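Local coordinates for protein L-lysine 6-monooxygenase (Pseudomonas syringae pv. tomato, PDB 5CQF) that probably hydroxylates the side-chain amine of lysine or ornithine as an FAD- and NADP-dependent oxidoreductase of siderophore biosynthesis, at residues 75-80 / 413-418; 136-141 / 362-367; 200-205 / 225-230; 311-316 / 332-337. All coordinates share one frame; numbering follows the deposited sequence.

Interaction 1 (75-80 / 413-418); sequences RDLVTP and SLMALR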
# COMPACT_ATOMS: atom_id res chain seq x y z
N ARG A 75 -16.68 -10.72 -3.85
CA ARG A 75 -17.93 -10.02 -3.68
C ARG A 75 -18.45 -9.63 -5.06
O ARG A 75 -18.55 -8.43 -5.39
CB ARG A 75 -17.72 -8.85 -2.73
CG ARG A 75 -17.23 -9.39 -1.39
CD ARG A 75 -17.07 -8.36 -0.26
NE ARG A 75 -18.27 -7.57 -0.12
CZ ARG A 75 -18.30 -6.25 0.04
NH1 ARG A 75 -17.17 -5.54 0.10
NH2 ARG A 75 -19.49 -5.65 0.14
N ASP A 76 -18.77 -10.68 -5.82
CA ASP A 76 -19.24 -10.64 -7.19
C ASP A 76 -20.74 -10.93 -7.19
O ASP A 76 -21.37 -10.85 -6.14
CB ASP A 76 -18.44 -11.63 -8.07
CG ASP A 76 -18.62 -13.12 -7.69
OD1 ASP A 76 -19.64 -13.52 -7.12
OD2 ASP A 76 -17.70 -13.92 -7.96
N LEU A 77 -21.31 -11.29 -8.36
CA LEU A 77 -22.77 -11.47 -8.48
C LEU A 77 -23.29 -12.77 -7.96
O LEU A 77 -24.52 -12.93 -7.92
CB LEU A 77 -23.25 -11.34 -9.93
CG LEU A 77 -23.29 -9.92 -10.47
CD1 LEU A 77 -23.50 -9.96 -11.96
CD2 LEU A 77 -24.36 -9.05 -9.79
N VAL A 78 -22.42 -13.72 -7.61
CA VAL A 78 -22.90 -15.07 -7.20
C VAL A 78 -22.23 -15.71 -6.02
O VAL A 78 -22.87 -16.43 -5.28
CB VAL A 78 -22.84 -16.10 -8.35
CG1 VAL A 78 -23.71 -15.61 -9.48
CG2 VAL A 78 -21.41 -16.32 -8.85
N THR A 79 -20.93 -15.47 -5.88
CA THR A 79 -20.08 -16.20 -4.95
C THR A 79 -20.54 -16.10 -3.50
O THR A 79 -20.45 -17.08 -2.79
CB THR A 79 -18.62 -15.72 -5.10
OG1 THR A 79 -18.12 -16.10 -6.38
CG2 THR A 79 -17.71 -16.24 -3.99
N PRO A 80 -21.01 -14.91 -3.03
CA PRO A 80 -21.37 -14.87 -1.60
C PRO A 80 -22.55 -15.73 -1.28
O PRO A 80 -22.71 -16.16 -0.14
CB PRO A 80 -21.67 -13.38 -1.32
CG PRO A 80 -21.06 -12.63 -2.43
CD PRO A 80 -21.06 -13.57 -3.64
N SER A 413 -22.14 -7.93 -4.28
CA SER A 413 -22.34 -8.94 -3.28
C SER A 413 -23.73 -8.88 -2.64
O SER A 413 -24.34 -9.92 -2.38
CB SER A 413 -21.25 -8.88 -2.21
OG SER A 413 -21.08 -7.57 -1.68
N LEU A 414 -24.24 -7.67 -2.40
CA LEU A 414 -25.56 -7.53 -1.79
C LEU A 414 -26.62 -8.12 -2.70
O LEU A 414 -27.52 -8.80 -2.23
CB LEU A 414 -25.87 -6.06 -1.48
CG LEU A 414 -24.99 -5.46 -0.38
CD1 LEU A 414 -25.37 -4.00 -0.09
CD2 LEU A 414 -24.99 -6.28 0.92
N MSE A 415 -26.47 -7.89 -4.01
CA MSE A 415 -27.37 -8.42 -5.01
C MSE A 415 -27.38 -9.90 -4.98
O MSE A 415 -28.43 -10.51 -5.14
CB MSE A 415 -27.00 -7.99 -6.41
CG MSE A 415 -27.54 -6.59 -6.58
SE MSE A 415 -26.44 -5.76 -7.96
CE MSE A 415 -27.37 -4.04 -7.61
N ALA A 416 -26.21 -10.49 -4.78
CA ALA A 416 -26.11 -11.95 -4.75
C ALA A 416 -26.92 -12.50 -3.62
O ALA A 416 -27.60 -13.47 -3.78
CB ALA A 416 -24.69 -12.39 -4.60
N LEU A 417 -26.83 -11.86 -2.46
CA LEU A 417 -27.51 -12.34 -1.24
C LEU A 417 -29.01 -12.14 -1.30
O LEU A 417 -29.77 -13.03 -0.93
CB LEU A 417 -26.91 -11.66 -0.00
CG LEU A 417 -25.42 -12.07 0.22
CD1 LEU A 417 -24.75 -11.25 1.31
CD2 LEU A 417 -25.33 -13.53 0.59
N ARG A 418 -29.42 -10.98 -1.80
CA ARG A 418 -30.81 -10.71 -2.03
C ARG A 418 -31.40 -11.70 -3.00
O ARG A 418 -32.50 -12.20 -2.76
CB ARG A 418 -31.03 -9.30 -2.58
CG ARG A 418 -30.78 -8.18 -1.59
CD ARG A 418 -31.53 -6.92 -1.97
NE ARG A 418 -31.14 -6.40 -3.28
CZ ARG A 418 -30.13 -5.56 -3.48
NH1 ARG A 418 -29.36 -5.17 -2.49
NH2 ARG A 418 -29.87 -5.12 -4.69
O HOH W 1 -21.55 -7.51 1.02
O HOH W 2 -19.62 -6.43 -3.90
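R75 lies against S413, on helix 412-428, for most of its length, and following it outward shows how one long side chain can change character along a single contact. Its CB packs on S413 CB at 3.6 Å. CG, set beside the backbone N by chi1 of -60°, stays close to the same carbon. The chain then bends, chi3 of 51° turning NE back toward the serine, where NE gives a weak hydrogen bond to S413 OG (3.2 Å, N-H...O angle 127°). At the tip, NH2 donates to a water 2.9 Å away, and this water also bonds S413 OG. NH1 turns to N251, the strongest polar partner of the guanidinium. A second water ties the backbone, donating to R75 O and accepting from S413 N.

Below this polar end the contact becomes apolar. P80 places CG over S413 CB at 3.8 Å and CD near A416 CB, while A416 CB sits 3.4 Å from L77 O. L77 CD2 reaches the selenium of M415, a selenomethionine. D76 gives the loop its local motif, an Asx turn: OD1 accepts from V78 N above the carboxylate plane and from T79 N on its syn lone pair (2.6 Å), while OD2 takes the T79 hydroxyl.

L77 and M415 both also touch A27 on helix 23-37, at whose start lies a sequence that fits the GxGxxG pattern. Loop and helix 412-428 thus pack by helix 23-37, next to the parallel sheet with strand 16-19, consistent with the Rossmann-type FAD domain of this family.

Interaction 2 (136-141 / 362-367); sequences TEIDPV and SGLQPW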
# COMPACT_ATOMS: atom_id res chain seq x y z
N THR A 136 -44.65 0.33 -19.12
CA THR A 136 -45.30 1.62 -19.12
C THR A 136 -46.33 1.66 -18.00
O THR A 136 -46.50 2.70 -17.35
CB THR A 136 -46.00 1.88 -20.47
OG1 THR A 136 -46.95 0.84 -20.73
CG2 THR A 136 -44.97 1.91 -21.58
N GLU A 137 -47.01 0.53 -17.77
CA GLU A 137 -47.99 0.44 -16.68
C GLU A 137 -48.13 -1.01 -16.17
O GLU A 137 -47.80 -1.95 -16.88
CB GLU A 137 -49.35 0.99 -17.13
CG GLU A 137 -49.61 0.79 -18.63
CD GLU A 137 -50.98 1.26 -19.08
OE1 GLU A 137 -51.61 0.53 -19.88
OE2 GLU A 137 -51.40 2.36 -18.66
N ILE A 138 -48.60 -1.14 -14.93
CA ILE A 138 -48.97 -2.44 -14.36
C ILE A 138 -50.43 -2.38 -13.86
O ILE A 138 -50.72 -1.69 -12.87
CB ILE A 138 -48.06 -2.83 -13.17
CG1 ILE A 138 -46.58 -2.84 -13.60
CG2 ILE A 138 -48.45 -4.20 -12.62
CD1 ILE A 138 -45.61 -3.35 -12.54
N ASP A 139 -51.33 -3.12 -14.52
CA ASP A 139 -52.79 -3.07 -14.21
C ASP A 139 -53.24 -4.22 -13.30
O ASP A 139 -52.82 -5.36 -13.47
CB ASP A 139 -53.62 -3.08 -15.50
CG ASP A 139 -53.47 -1.80 -16.31
OD1 ASP A 139 -53.56 -0.69 -15.72
OD2 ASP A 139 -53.27 -1.88 -17.54
N PRO A 140 -54.12 -3.92 -12.34
CA PRO A 140 -54.63 -5.01 -11.50
C PRO A 140 -55.59 -5.93 -12.26
O PRO A 140 -56.07 -5.59 -13.34
CB PRO A 140 -55.37 -4.27 -10.38
CG PRO A 140 -55.77 -2.96 -10.97
CD PRO A 140 -54.69 -2.61 -11.98
N VAL A 141 -55.84 -7.10 -11.67
CA VAL A 141 -56.83 -8.05 -12.16
C VAL A 141 -57.58 -8.53 -10.91
O VAL A 141 -57.01 -9.27 -10.09
CB VAL A 141 -56.16 -9.24 -12.89
CG1 VAL A 141 -57.20 -10.21 -13.45
CG2 VAL A 141 -55.24 -8.74 -14.01
N SER A 362 -48.37 2.40 -9.17
CA SER A 362 -49.44 3.41 -9.00
C SER A 362 -50.82 2.80 -8.92
O SER A 362 -51.59 3.11 -8.02
CB SER A 362 -49.46 4.35 -10.20
OG SER A 362 -48.38 5.25 -10.14
N GLY A 363 -51.12 1.95 -9.89
CA GLY A 363 -52.45 1.36 -10.04
C GLY A 363 -52.79 0.26 -9.05
O GLY A 363 -53.94 -0.19 -9.00
N LEU A 364 -51.81 -0.18 -8.27
CA LEU A 364 -52.05 -1.24 -7.30
C LEU A 364 -52.20 -0.70 -5.88
O LEU A 364 -52.41 -1.48 -4.97
CB LEU A 364 -50.96 -2.33 -7.37
CG LEU A 364 -50.71 -3.10 -8.67
CD1 LEU A 364 -51.87 -4.01 -9.01
CD2 LEU A 364 -50.43 -2.15 -9.83
N GLN A 365 -52.14 0.62 -5.70
CA GLN A 365 -52.23 1.22 -4.36
C GLN A 365 -53.31 0.66 -3.43
O GLN A 365 -53.04 0.46 -2.25
CB GLN A 365 -52.38 2.74 -4.45
CG GLN A 365 -51.07 3.42 -4.79
CD GLN A 365 -50.99 4.85 -4.33
OE1 GLN A 365 -51.29 5.18 -3.17
NE2 GLN A 365 -50.53 5.72 -5.21
N PRO A 366 -54.52 0.39 -3.96
CA PRO A 366 -55.57 -0.13 -3.08
C PRO A 366 -55.27 -1.49 -2.43
O PRO A 366 -55.88 -1.78 -1.41
CB PRO A 366 -56.79 -0.23 -4.01
CG PRO A 366 -56.52 0.78 -5.07
CD PRO A 366 -55.04 0.68 -5.31
N TRP A 367 -54.37 -2.29 -3.01
CA TRP A 367 -53.99 -3.59 -2.44
C TRP A 367 -52.62 -3.57 -1.74
O TRP A 367 -52.11 -4.61 -1.35
CB TRP A 367 -54.02 -4.67 -3.54
CG TRP A 367 -55.38 -4.72 -4.16
CD1 TRP A 367 -56.44 -5.45 -3.73
CD2 TRP A 367 -55.85 -3.93 -5.25
NE1 TRP A 367 -57.54 -5.19 -4.49
CE2 TRP A 367 -57.22 -4.26 -5.44
CE3 TRP A 367 -55.27 -2.97 -6.10
CZ2 TRP A 367 -58.01 -3.66 -6.44
CZ3 TRP A 367 -56.04 -2.38 -7.09
CH2 TRP A 367 -57.41 -2.73 -7.26
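The indole of W367 meets the ring of P140, the two side chains crossing at about a right angle. P140 CB lies 3.9 Å from W367 CZ3, at the six-membered end of the indole. One face of the indole carries P366 CB, 3.7 Å above the plane and shifted toward the rim, and in the plane at its edge lie G363 O and L364 CA, so residues of its own 3-10 segment touch one face and the edge.

L364 fills the middle of the contact with a forked end. Its chi2 of -68° sends CD1 toward P140 CB, at 3.8 Å, while CD2 turns to strand 137-142. There it touches I138 CG2 at 4.0 Å, the two side chains at about a right angle. CD2 is also modelled unusually close to I138 O, which makes its exact position doubtful. V150 and L147 of the neighbouring strand 147-154 extend the apolar surface, touching L364 and W367 respectively. D139 is directed away at its CB, and its carboxylate forms a salt bridge with R153 on that same strand.

With only carbon groups and carbonyl oxygens meeting, this edge strand is joined to the 3-10 segment by shape and hydrophobic burial, not by directional bonds.

Interaction 3 (200-205 / 225-230); sequences GKQLPK and SRDPAI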
# COMPACT_ATOMS: atom_id res chain seq x y z
N GLY A 200 -18.85 16.93 -28.48
CA GLY A 200 -17.87 16.57 -29.48
C GLY A 200 -16.47 16.91 -29.03
O GLY A 200 -16.03 16.50 -27.97
N LYS A 201 -15.79 17.70 -29.84
CA LYS A 201 -14.37 17.84 -29.73
C LYS A 201 -14.00 19.01 -28.85
O LYS A 201 -12.82 19.30 -28.70
CB LYS A 201 -13.78 18.07 -31.13
CG LYS A 201 -14.01 16.92 -32.12
CD LYS A 201 -13.63 17.33 -33.55
CE LYS A 201 -13.91 16.22 -34.56
NZ LYS A 201 -13.63 16.62 -35.97
N GLN A 202 -14.97 19.71 -28.30
CA GLN A 202 -14.65 20.88 -27.46
C GLN A 202 -15.60 20.99 -26.30
O GLN A 202 -16.80 21.27 -26.48
CB GLN A 202 -14.69 22.18 -28.28
CG GLN A 202 -14.40 23.45 -27.46
CD GLN A 202 -12.95 23.57 -27.08
OE1 GLN A 202 -12.06 23.57 -27.93
NE2 GLN A 202 -12.68 23.64 -25.78
N LEU A 203 -15.05 20.81 -25.11
CA LEU A 203 -15.82 21.02 -23.90
C LEU A 203 -15.80 22.50 -23.50
O LEU A 203 -14.82 23.18 -23.71
CB LEU A 203 -15.24 20.17 -22.77
CG LEU A 203 -15.19 18.68 -23.05
CD1 LEU A 203 -14.55 17.97 -21.87
CD2 LEU A 203 -16.57 18.12 -23.32
N PRO A 204 -16.87 22.98 -22.86
CA PRO A 204 -16.79 24.30 -22.22
C PRO A 204 -15.80 24.36 -21.07
O PRO A 204 -15.51 23.35 -20.45
CB PRO A 204 -18.22 24.55 -21.73
CG PRO A 204 -18.90 23.24 -21.75
CD PRO A 204 -18.19 22.36 -22.72
N LYS A 205 -15.32 25.56 -20.78
CA LYS A 205 -14.20 25.76 -19.86
C LYS A 205 -14.59 25.74 -18.38
O LYS A 205 -13.88 25.19 -17.55
CB LYS A 205 -13.51 27.11 -20.20
CG LYS A 205 -12.21 27.38 -19.44
CD LYS A 205 -11.59 28.73 -19.81
CE LYS A 205 -12.26 29.89 -19.05
NZ LYS A 205 -12.12 31.22 -19.73
N SER A 225 -9.62 15.91 -16.24
CA SER A 225 -8.79 15.02 -17.06
C SER A 225 -8.88 15.30 -18.55
O SER A 225 -7.95 15.03 -19.26
CB SER A 225 -9.16 13.55 -16.85
OG SER A 225 -8.78 13.14 -15.57
N ARG A 226 -10.01 15.77 -19.02
CA ARG A 226 -10.23 15.79 -20.46
C ARG A 226 -9.59 16.97 -21.13
O ARG A 226 -9.41 16.95 -22.32
CB ARG A 226 -11.72 15.80 -20.76
CG ARG A 226 -12.39 14.48 -20.52
CD ARG A 226 -12.57 13.68 -21.80
NE ARG A 226 -13.90 13.09 -21.80
CZ ARG A 226 -14.87 13.38 -22.67
NH1 ARG A 226 -16.04 12.77 -22.56
NH2 ARG A 226 -14.68 14.26 -23.66
N ASP A 227 -9.28 18.02 -20.38
CA ASP A 227 -8.92 19.29 -20.98
C ASP A 227 -8.21 20.13 -19.94
O ASP A 227 -8.77 20.42 -18.89
CB ASP A 227 -10.21 19.99 -21.44
CG ASP A 227 -9.95 21.33 -22.12
OD1 ASP A 227 -8.90 21.95 -21.84
OD2 ASP A 227 -10.83 21.76 -22.92
N PRO A 228 -6.98 20.56 -20.23
CA PRO A 228 -6.19 21.21 -19.19
C PRO A 228 -6.59 22.65 -18.82
O PRO A 228 -6.06 23.23 -17.87
CB PRO A 228 -4.75 21.20 -19.77
CG PRO A 228 -4.82 20.37 -21.01
CD PRO A 228 -6.23 20.47 -21.50
N ALA A 229 -7.50 23.23 -19.57
CA ALA A 229 -7.92 24.59 -19.26
C ALA A 229 -9.25 24.65 -18.51
O ALA A 229 -9.64 25.72 -18.03
CB ALA A 229 -8.00 25.39 -20.54
N ILE A 230 -9.96 23.51 -18.44
CA ILE A 230 -11.24 23.43 -17.71
C ILE A 230 -11.06 23.81 -16.24
O ILE A 230 -10.09 23.38 -15.58
CB ILE A 230 -11.84 22.03 -17.80
CG1 ILE A 230 -12.57 21.87 -19.11
CG2 ILE A 230 -12.84 21.77 -16.69
CD1 ILE A 230 -13.24 20.52 -19.26
O HOH W 3 -12.07 24.02 -22.27
O HOH W 4 -12.18 19.86 -24.70
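L203 and R226 stand at about a right angle to each other, and this crossing sets the apolar half of the contact. L203 CD1 meets R226 CB at 3.7 Å, and the chain, bent at chi2 and chi3, brings NH2 back near the same methyl, while NE pairs with E222. That methyl also meets I230 CD1 at 3.9 Å, but here the two chains cross obliquely. I230 CG1, beside the backbone N with chi1 of -81°, lies 3.6 Å from P204 O.

The polar half is built from the amide of Q202 and the carboxylate of D227, whose planes are 63° apart. Q202 NE2 and D227 OD2 do not bond directly at 3.9 Å. Instead NE2 turns to L203 O (3.0 Å), nearly in the amide plane, and D227 OD2 takes hydrogen bonds from two waters, of which one also donates to L203 O and the other accepts from L203 N. OD1 receives A229 N on the anti side but well out of the carboxylate plane, an Asx turn that begins the type I turn from D227 to I230. Further on, K205 CG passes 3.4 Å from A229 O, and I230 CA makes a CA-H...O contact with K205 O at 3.2 Å.

Helix 214-226 links the adjacent parallel strands 206-210 and 231-235, and the contact joins the loops leading into both. This is a beta-alpha-beta crossover of Rossmann type, whose GxGxxA sequence is consistent with the family's NADP-binding domain.

Interaction 4 (311-316 / 332-337); sequences YAYSVI and DTFSQR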
# COMPACT_ATOMS: atom_id res chain seq x y z
N TYR A 311 -16.22 24.90 -2.39
CA TYR A 311 -17.05 25.76 -1.54
C TYR A 311 -17.79 24.85 -0.58
O TYR A 311 -18.74 24.18 -0.98
CB TYR A 311 -18.04 26.62 -2.36
CG TYR A 311 -17.36 27.31 -3.52
CD1 TYR A 311 -17.01 26.60 -4.65
CD2 TYR A 311 -17.02 28.65 -3.46
CE1 TYR A 311 -16.35 27.20 -5.70
CE2 TYR A 311 -16.37 29.27 -4.53
CZ TYR A 311 -16.04 28.52 -5.64
OH TYR A 311 -15.39 29.06 -6.70
N ALA A 312 -17.34 24.80 0.67
CA ALA A 312 -18.02 23.99 1.68
C ALA A 312 -19.26 24.70 2.28
O ALA A 312 -19.50 25.87 2.07
CB ALA A 312 -17.04 23.61 2.77
N TYR A 313 -20.08 23.95 2.98
CA TYR A 313 -21.20 24.49 3.75
C TYR A 313 -22.05 25.39 2.91
O TYR A 313 -22.58 26.36 3.44
CB TYR A 313 -20.69 25.25 5.00
CG TYR A 313 -19.57 24.51 5.72
CD1 TYR A 313 -19.74 23.20 6.14
CD2 TYR A 313 -18.34 25.14 5.96
CE1 TYR A 313 -18.73 22.52 6.78
CE2 TYR A 313 -17.32 24.47 6.60
CZ TYR A 313 -17.51 23.15 6.99
OH TYR A 313 -16.48 22.48 7.63
N SER A 314 -22.23 25.04 1.64
CA SER A 314 -22.90 25.91 0.68
C SER A 314 -24.08 25.29 -0.04
O SER A 314 -24.09 24.07 -0.31
CB SER A 314 -21.92 26.40 -0.37
OG SER A 314 -20.90 27.14 0.26
N VAL A 315 -25.06 26.14 -0.36
CA VAL A 315 -26.14 25.76 -1.22
C VAL A 315 -26.23 26.75 -2.35
O VAL A 315 -25.72 27.85 -2.27
CB VAL A 315 -27.52 25.70 -0.51
CG1 VAL A 315 -27.55 24.60 0.53
CG2 VAL A 315 -27.89 27.04 0.10
N ILE A 316 -26.87 26.31 -3.43
CA ILE A 316 -27.21 27.18 -4.53
C ILE A 316 -28.54 27.80 -4.18
O ILE A 316 -29.55 27.10 -4.03
CB ILE A 316 -27.30 26.39 -5.85
CG1 ILE A 316 -25.94 25.76 -6.15
CG2 ILE A 316 -27.77 27.30 -6.98
CD1 ILE A 316 -25.78 25.24 -7.56
N ASP A 332 -23.36 30.43 1.91
CA ASP A 332 -22.78 29.65 2.99
C ASP A 332 -23.84 29.54 4.08
O ASP A 332 -24.28 30.53 4.61
CB ASP A 332 -21.52 30.32 3.52
CG ASP A 332 -20.99 29.64 4.76
OD1 ASP A 332 -21.80 29.16 5.59
OD2 ASP A 332 -19.74 29.59 4.92
N THR A 333 -24.23 28.33 4.39
CA THR A 333 -25.30 28.04 5.36
C THR A 333 -25.09 28.60 6.78
O THR A 333 -26.06 28.94 7.45
CB THR A 333 -25.53 26.51 5.40
OG1 THR A 333 -26.30 26.16 4.25
CG2 THR A 333 -26.26 26.03 6.68
N PHE A 334 -23.84 28.71 7.23
CA PHE A 334 -23.53 29.20 8.59
C PHE A 334 -23.39 30.73 8.66
O PHE A 334 -24.00 31.39 9.51
CB PHE A 334 -22.26 28.54 9.12
CG PHE A 334 -22.39 27.05 9.27
CD1 PHE A 334 -23.33 26.51 10.14
CD2 PHE A 334 -21.59 26.20 8.54
CE1 PHE A 334 -23.47 25.14 10.27
CE2 PHE A 334 -21.71 24.82 8.67
CZ PHE A 334 -22.65 24.29 9.53
N SER A 335 -22.58 31.28 7.77
CA SER A 335 -22.26 32.69 7.78
C SER A 335 -23.37 33.52 7.15
O SER A 335 -23.44 34.73 7.37
CB SER A 335 -20.97 32.93 7.01
OG SER A 335 -21.20 32.75 5.63
N GLN A 336 -24.20 32.87 6.34
CA GLN A 336 -25.14 33.54 5.42
C GLN A 336 -24.45 34.40 4.34
O GLN A 336 -25.12 34.98 3.52
CB GLN A 336 -26.22 34.34 6.19
CG GLN A 336 -27.07 33.51 7.17
CD GLN A 336 -27.89 32.41 6.49
OE1 GLN A 336 -28.44 32.60 5.39
NE2 GLN A 336 -27.96 31.24 7.13
N ARG A 337 -23.12 34.47 4.32
CA ARG A 337 -22.41 35.19 3.25
C ARG A 337 -22.76 34.56 1.90
O ARG A 337 -22.94 33.34 1.81
CB ARG A 337 -20.88 35.14 3.47
CG ARG A 337 -20.17 36.48 3.74
CD ARG A 337 -20.32 37.00 5.17
NE ARG A 337 -19.45 36.33 6.15
CZ ARG A 337 -19.47 36.55 7.47
NH1 ARG A 337 -20.32 37.44 7.99
NH2 ARG A 337 -18.65 35.88 8.28
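Y313 meets F334 in an offset edge-to-face pair: the edge of F334 is turned to the face of the tyrosine, with ring centroids 5.3 Å apart and planes at 65°. F334 CE2 makes the closest approach, 3.6 Å from Y313 CD1, and with CD2 it also lies over Y313 CB. In the backbone, Y313 O accepts a hydrogen bond from T333 N (2.7 Å). The same oxygen takes a CA-H...O contact from D332 CA at 3.3 Å.

These contacts lie where strand 314-322 pairs with strand 325-332 in a three-stranded antiparallel sheet. S314 and D332 form a non-hydrogen-bonded pair, and their side chains share one face of the sheet. Beyond D332 the chain turns toward strand 338-343.

The next shell fixes this turn. D332 CG is anti to the backbone N (chi1 173°), and OD1 accepts from F334 N at 2.7 Å nearly along its C-O axis and from S335 N well above the carboxylate plane, an Asx turn extended into an Asx motif. S335 OG then receives R337 N in an ST turn. On the other segment, S314 OG bonds A312 O at 2.6 Å, and A312 CB sits over one face of the tyrosine ring, toward its rim.

Outermost is the third subunit of the tetramer: its Y261 bonds D332 OD2 and lies against the Y313 ring, while its W276 and F273 meet Y313 and F334, respectively, edge-to-face.

Overall arrangement
The four contacts are nested along the chain: interaction 1 closes the longest loop, interaction 2 lies within it, and interactions 3 and 4 follow in series inside both. Interactions 1 and 2 belong with the sheet containing strand 16-19 and its neighbouring three-stranded sheet, their centres about 31 Å apart. Interaction 3 lies in the loops leading into strands 206-210 and 231-235 of the second parallel sheet; interaction 4, its centre about 28 Å away, lies in the antiparallel sheet that follows strand 308-311. None touches another, and interactions 2 and 3 lie on opposite sides of the chain's centre. The principle is one of division: probably two dinucleotide-binding units, each with an antiparallel sheet, while interactions 1 and 4 also touch other subunits.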